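Long-range contacts in endo-b-1,4-glucanase (Nasutitermes takasagoensis, PDB 1KS8), which probably catalyses the endohydrolysis of (1->4)-beta-D-glucosidic linkages in cellulose, as a glycosyl hydrolase of family 9: residues Q7-S12 and G420-L425; L14-Q19 and V413-N418. All blocks are in the same frame, centred on the assembly; numbering follows the deposited sequence.

Contact 1: residues Q7-S12 and G420-L425; sequences QVLRDS and GFQSAL
Val8 CG1 approaches the Phe421 ring obliquely, 3.8 Å from Phe421 CZ. One face of that ring is taken by Leu425 CD1, above the plane and offset toward the rim. The same methyl also packs on Val8, CD1 of Leu425 standing 3.5 Å from CG1 of Val8, so Val8 fits against both residues. The Gln422 chain runs extended to its flat amide, with CG anti to the backbone N (chi1 -172°), and this sets CG against Leu9 CD1 at 3.4 Å, the two side chains crossing at about a right angle. At its tip, OE1 accepts a hydrogen bond from Ser12 OG at 2.7 Å; the donor lies in the carbonyl plane, on a lone pair. The amide is gripped from its other end too, NE2 bonding to Tyr83 OH. An alanine here would probably cost Ser12 OG its acceptor OE1 and Tyr83 OH its partner NE2, and open a gap beside Leu9 CD1, where CG had packed. The axes of 7-12 and 420-425 come within 9.3 Å, their directions 148° apart and so roughly antiparallel, a buried pairing of the chain's first and last helices within the (alpha/alpha)6 fold.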
loop_
_atom_site.group_PDB
_atom_site.type_symbol
_atom_site.label_atom_id
_atom_site.label_comp_id
_atom_site.label_asym_id
_atom_site.label_seq_id
_atom_site.Cartn_x
_atom_site.Cartn_y
_atom_site.Cartn_z
ATOM N N GLN A 7 10.409 -11.496 -12.044
ATOM C CA GLN A 7 10.148 -12.462 -10.989
ATOM C C GLN A 7 9.949 -11.792 -9.633
ATOM O O GLN A 7 9.176 -12.286 -8.815
ATOM C CB GLN A 7 11.269 -13.504 -10.906
ATOM C CG GLN A 7 10.968 -14.631 -9.917
ATOM C CD GLN A 7 9.645 -15.330 -10.204
ATOM O OE1 GLN A 7 8.801 -15.481 -9.316
ATOM N NE2 GLN A 7 9.462 -15.765 -11.445
ATOM N N VAL A 8 10.635 -10.681 -9.374
ATOM C CA VAL A 8 10.432 -10.020 -8.090
ATOM C C VAL A 8 8.998 -9.485 -8.065
ATOM O O VAL A 8 8.339 -9.515 -7.025
ATOM C CB VAL A 8 11.442 -8.873 -7.854
ATOM C CG1 VAL A 8 11.226 -8.271 -6.469
ATOM C CG2 VAL A 8 12.863 -9.407 -7.959
ATOM N N LEU A 9 8.512 -9.016 -9.215
ATOM C CA LEU A 9 7.138 -8.517 -9.316
ATOM C C LEU A 9 6.174 -9.656 -8.979
ATOM O O LEU A 9 5.230 -9.476 -8.210
ATOM C CB LEU A 9 6.854 -7.993 -10.732
ATOM C CG LEU A 9 5.421 -7.535 -11.044
ATOM C CD1 LEU A 9 4.955 -6.506 -10.026
ATOM C CD2 LEU A 9 5.375 -6.943 -12.446
ATOM N N ARG A 10 6.415 -10.830 -9.554
ATOM C CA ARG A 10 5.571 -11.986 -9.275
ATOM C C ARG A 10 5.666 -12.338 -7.791
ATOM O O ARG A 10 4.672 -12.718 -7.172
ATOM C CB ARG A 10 6.009 -13.189 -10.113
ATOM C CG ARG A 10 5.844 -12.994 -11.609
ATOM C CD ARG A 10 6.357 -14.202 -12.388
ATOM N NE ARG A 10 6.506 -13.891 -13.804
ATOM C CZ ARG A 10 7.654 -13.960 -14.471
ATOM N NH1 ARG A 10 8.769 -14.334 -13.854
ATOM N NH2 ARG A 10 7.688 -13.647 -15.759
ATOM N N ASP A 11 6.862 -12.211 -7.223
ATOM C CA ASP A 11 7.058 -12.512 -5.807
ATOM C C ASP A 11 6.247 -11.549 -4.946
ATOM O O ASP A 11 5.630 -11.953 -3.963
ATOM C CB ASP A 11 8.535 -12.399 -5.421
ATOM C CG ASP A 11 9.376 -13.559 -5.927
ATOM O OD1 ASP A 11 10.608 -13.509 -5.724
ATOM O OD2 ASP A 11 8.825 -14.512 -6.515
ATOM N N SER A 12 6.252 -10.270 -5.312
ATOM C CA SER A 12 5.497 -9.278 -4.553
ATOM C C SER A 12 4.010 -9.635 -4.568
ATOM O O SER A 12 3.307 -9.464 -3.572
ATOM C CB SER A 12 5.722 -7.879 -5.135
ATOM O OG SER A 12 5.141 -6.881 -4.306
ATOM N N GLY A 420 4.481 0.801 -3.177
ATOM C CA GLY A 420 5.347 1.592 -4.038
ATOM C C GLY A 420 6.383 0.702 -4.697
ATOM O O GLY A 420 6.685 0.841 -5.882
ATOM N N PHE A 421 6.921 -0.221 -3.904
ATOM C CA PHE A 421 7.918 -1.194 -4.338
ATOM C C PHE A 421 7.415 -1.988 -5.547
ATOM O O PHE A 421 8.089 -2.061 -6.577
ATOM C CB PHE A 421 8.214 -2.133 -3.162
ATOM C CG PHE A 421 9.137 -3.275 -3.484
ATOM C CD1 PHE A 421 10.467 -3.049 -3.819
ATOM C CD2 PHE A 421 8.684 -4.587 -3.387
ATOM C CE1 PHE A 421 11.336 -4.119 -4.049
ATOM C CE2 PHE A 421 9.540 -5.661 -3.613
ATOM C CZ PHE A 421 10.869 -5.426 -3.944
ATOM N N GLN A 422 6.225 -2.569 -5.427
ATOM C CA GLN A 422 5.674 -3.357 -6.522
ATOM C C GLN A 422 5.422 -2.521 -7.771
ATOM O O GLN A 422 5.713 -2.957 -8.888
ATOM C CB GLN A 422 4.380 -4.051 -6.092
ATOM C CG GLN A 422 3.874 -5.038 -7.139
ATOM C CD GLN A 422 2.728 -5.890 -6.643
ATOM O OE1 GLN A 422 2.846 -6.588 -5.636
ATOM N NE2 GLN A 422 1.608 -5.842 -7.354
ATOM N N SER A 423 4.887 -1.317 -7.592
ATOM C CA SER A 423 4.627 -0.460 -8.737
ATOM C C SER A 423 5.930 -0.038 -9.411
ATOM O O SER A 423 5.980 0.104 -10.633
ATOM C CB SER A 423 3.807 0.756 -8.305
ATOM O OG SER A 423 2.505 0.335 -7.920
ATOM N N ALA A 424 6.984 0.148 -8.620
ATOM C CA ALA A 424 8.287 0.522 -9.163
ATOM C C ALA A 424 8.849 -0.639 -9.978
ATOM O O ALA A 424 9.476 -0.435 -11.019
ATOM C CB ALA A 424 9.250 0.890 -8.031
ATOM N N LEU A 425 8.618 -1.862 -9.508
ATOM C CA LEU A 425 9.093 -3.039 -10.224
ATOM C C LEU A 425 8.402 -3.122 -11.579
ATOM O O LEU A 425 9.036 -3.420 -12.589
ATOM C CB LEU A 425 8.815 -4.306 -9.411
ATOM C CG LEU A 425 9.701 -4.505 -8.180
ATOM C CD1 LEU A 425 9.109 -5.581 -7.283
ATOM C CD2 LEU A 425 11.109 -4.879 -8.627
#

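Contact 2: residues L14-Q19 and V413-N418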
loop_
_atom_site.group_PDB
_atom_site.type_symbol
_atom_site.label_atom_id
_atom_site.label_comp_id
_atom_site.label_asym_id
_atom_site.label_seq_id
_atom_site.Cartn_x
_atom_site.Cartn_y
_atom_site.Cartn_z
ATOM N N LEU A 14 2.882 -12.573 -4.663
ATOM C CA LEU A 14 2.721 -13.706 -3.755
ATOM C C LEU A 14 2.621 -13.181 -2.327
ATOM O O LEU A 14 1.930 -13.762 -1.492
ATOM C CB LEU A 14 3.898 -14.681 -3.870
ATOM C CG LEU A 14 4.003 -15.476 -5.176
ATOM C CD1 LEU A 14 5.239 -16.357 -5.124
ATOM C CD2 LEU A 14 2.759 -16.327 -5.382
ATOM N N PHE A 15 3.315 -12.084 -2.039
ATOM C CA PHE A 15 3.226 -11.510 -0.703
ATOM C C PHE A 15 1.788 -11.054 -0.470
ATOM O O PHE A 15 1.213 -11.314 0.583
ATOM C CB PHE A 15 4.179 -10.319 -0.536
ATOM C CG PHE A 15 3.915 -9.511 0.713
ATOM C CD1 PHE A 15 4.027 -10.088 1.976
ATOM C CD2 PHE A 15 3.523 -8.179 0.622
ATOM C CE1 PHE A 15 3.749 -9.345 3.130
ATOM C CE2 PHE A 15 3.242 -7.431 1.770
ATOM C CZ PHE A 15 3.355 -8.014 3.023
ATOM N N TYR A 16 1.193 -10.377 -1.450
ATOM C CA TYR A 16 -0.180 -9.938 -1.260
ATOM C C TYR A 16 -1.130 -11.127 -1.105
ATOM O O TYR A 16 -2.082 -11.057 -0.334
ATOM C CB TYR A 16 -0.604 -8.985 -2.387
ATOM C CG TYR A 16 -0.042 -7.589 -2.178
ATOM C CD1 TYR A 16 -0.457 -6.810 -1.095
ATOM C CD2 TYR A 16 0.951 -7.077 -3.013
ATOM C CE1 TYR A 16 0.109 -5.560 -0.847
ATOM C CE2 TYR A 16 1.522 -5.826 -2.774
ATOM C CZ TYR A 16 1.098 -5.076 -1.690
ATOM O OH TYR A 16 1.664 -3.846 -1.444
ATOM N N GLU A 17 -0.869 -12.230 -1.806
ATOM C CA GLU A 17 -1.729 -13.400 -1.640
ATOM C C GLU A 17 -1.610 -13.885 -0.194
ATOM O O GLU A 17 -2.584 -14.357 0.391
ATOM C CB GLU A 17 -1.332 -14.547 -2.582
ATOM C CG GLU A 17 -1.651 -14.324 -4.052
ATOM C CD GLU A 17 -1.838 -15.627 -4.812
ATOM O OE1 GLU A 17 -1.842 -15.595 -6.063
ATOM O OE2 GLU A 17 -1.997 -16.681 -4.158
ATOM N N ALA A 18 -0.414 -13.766 0.378
ATOM C CA ALA A 18 -0.169 -14.195 1.754
ATOM C C ALA A 18 -0.866 -13.303 2.779
ATOM O O ALA A 18 -1.030 -13.696 3.936
ATOM C CB ALA A 18 1.337 -14.223 2.035
ATOM N N GLN A 19 -1.268 -12.108 2.351
ATOM C CA GLN A 19 -1.940 -11.147 3.227
ATOM C C GLN A 19 -3.460 -11.194 3.115
ATOM O O GLN A 19 -4.162 -10.459 3.810
ATOM C CB GLN A 19 -1.475 -9.726 2.903
ATOM C CG GLN A 19 -0.008 -9.453 3.183
ATOM C CD GLN A 19 0.344 -9.642 4.643
ATOM O OE1 GLN A 19 0.875 -10.680 5.036
ATOM N NE2 GLN A 19 0.038 -8.641 5.463
ATOM N N VAL A 413 6.924 -6.217 8.137
ATOM C CA VAL A 413 6.509 -6.362 6.749
ATOM C C VAL A 413 5.083 -5.835 6.782
ATOM O O VAL A 413 4.408 -5.946 7.808
ATOM C CB VAL A 413 6.533 -7.839 6.264
ATOM C CG1 VAL A 413 7.970 -8.343 6.230
ATOM C CG2 VAL A 413 5.687 -8.721 7.176
ATOM N N ALA A 414 4.621 -5.242 5.689
ATOM C CA ALA A 414 3.271 -4.694 5.673
ATOM C C ALA A 414 2.765 -4.461 4.265
ATOM O O ALA A 414 3.550 -4.285 3.332
ATOM C CB ALA A 414 3.240 -3.381 6.455
ATOM N N THR A 415 1.447 -4.450 4.110
ATOM C CA THR A 415 0.870 -4.216 2.798
ATOM C C THR A 415 1.335 -2.877 2.225
ATOM O O THR A 415 1.647 -2.792 1.036
ATOM C CB THR A 415 -0.669 -4.247 2.839
ATOM O OG1 THR A 415 -1.143 -3.369 3.866
ATOM C CG2 THR A 415 -1.161 -5.658 3.118
ATOM N N ASP A 416 1.404 -1.831 3.047
ATOM C CA ASP A 416 1.840 -0.554 2.491
ATOM C C ASP A 416 3.327 -0.515 2.163
ATOM O O ASP A 416 3.762 0.321 1.380
ATOM C CB ASP A 416 1.427 0.647 3.374
ATOM C CG ASP A 416 2.067 0.651 4.754
ATOM O OD1 ASP A 416 2.999 -0.129 5.021
ATOM O OD2 ASP A 416 1.620 1.476 5.582
ATOM N N TYR A 417 4.101 -1.442 2.723
ATOM C CA TYR A 417 5.535 -1.496 2.438
ATOM C C TYR A 417 5.788 -1.957 1.003
ATOM O O TYR A 417 6.713 -1.490 0.344
ATOM C CB TYR A 417 6.241 -2.487 3.366
ATOM C CG TYR A 417 6.607 -1.985 4.744
ATOM C CD1 TYR A 417 6.003 -0.854 5.294
ATOM C CD2 TYR A 417 7.524 -2.688 5.525
ATOM C CE1 TYR A 417 6.305 -0.441 6.598
ATOM C CE2 TYR A 417 7.831 -2.289 6.820
ATOM C CZ TYR A 417 7.219 -1.170 7.352
ATOM O OH TYR A 417 7.514 -0.797 8.645
ATOM N N ASN A 418 4.969 -2.891 0.528
ATOM C CA ASN A 418 5.140 -3.431 -0.818
ATOM C C ASN A 418 4.467 -2.691 -1.964
ATOM O O ASN A 418 4.729 -3.011 -3.122
ATOM C CB ASN A 418 4.678 -4.892 -0.866
ATOM C CG ASN A 418 5.784 -5.866 -0.525
ATOM O OD1 ASN A 418 6.307 -5.866 0.589
ATOM N ND2 ASN A 418 6.150 -6.703 -1.491
#
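Tyr16 reaches across to Thr415 and Asn418 with the far half of its ring. From CB the chain turns so that CG is anti to the carbonyl carbon (chi1 -78°), and contact begins at the two CE atoms. CE1 lies 4.0 Å from Thr415 CB, while CE2, across the ring from CE1, packs on Asn418 CB at 3.8 Å. CZ sits near the same Asn418 CB and near Thr415 O. The tip, OH, donates a hydrogen bond to Thr415 O at 2.7 Å, in the carbonyl plane with a C=O...donor angle of 150°; it also comes within 3.2 Å of Asn418 CB. The side chains of Tyr16 and Asn418 run past one another in opposite senses, with ring and amide planes almost perpendicular.

The hydroxyl thus pins the last turn of helix 5-18 to the Thr415 carbonyl, near the N-terminal end of helix 415-430, joining the first and last helices of the (alpha/alpha)6 fold just downstream of Glu412, a predicted active-site residue.

Phe15, the preceding residue, brings its ring to the same part of the chain. Its CD2 is 3.4 Å from Asn418 CG, ring and amide being 34° apart, and its CE2 meets Ala414 O at 3.5 Å, edge-on and near the ring plane. CE1 is turned to Val413 CB. The Asn418 amide is fixed from outside: OD1 accepts from Leu391 N and ND2 donates to Gly389 O. Gln19 CG rests on one face of Phe15, offset toward the rim, and also touches Thr415 CG2 at 4.0 Å. The polar ends of this last pair point to other partners, Thr415 OG1 to Asp54 O, Gln19 OE1 to His360 NE2 and Gln19 NE2 to Ala55 O.

Overall arrangement
Contacts 1 and 2 both use helices 5-18 and 415-430, contact 2 also taking in Val413 and Ala414, which lead into the second; their centres are 11 Å apart. Because the two pieces of chain run in roughly opposite directions, moving forward from 7-12 to 14-19 means moving back from 420-425 to 413-418. Two side-chain approaches join the contacts: Ser12 OG and Asn418 ND2 are 3.0 Å apart, probably hydrogen-bonded, and Gln422 OE1 packs against Tyr16 CE2 at 3.2 Å. Contact 1 is remote from the predicted catalytic residues. Contact 2 lies close to one, Glu412, whose side chain is about 4 Å from that of Ala414; Asp403 is farther, about 9 Å from Val413, side chain to side chain.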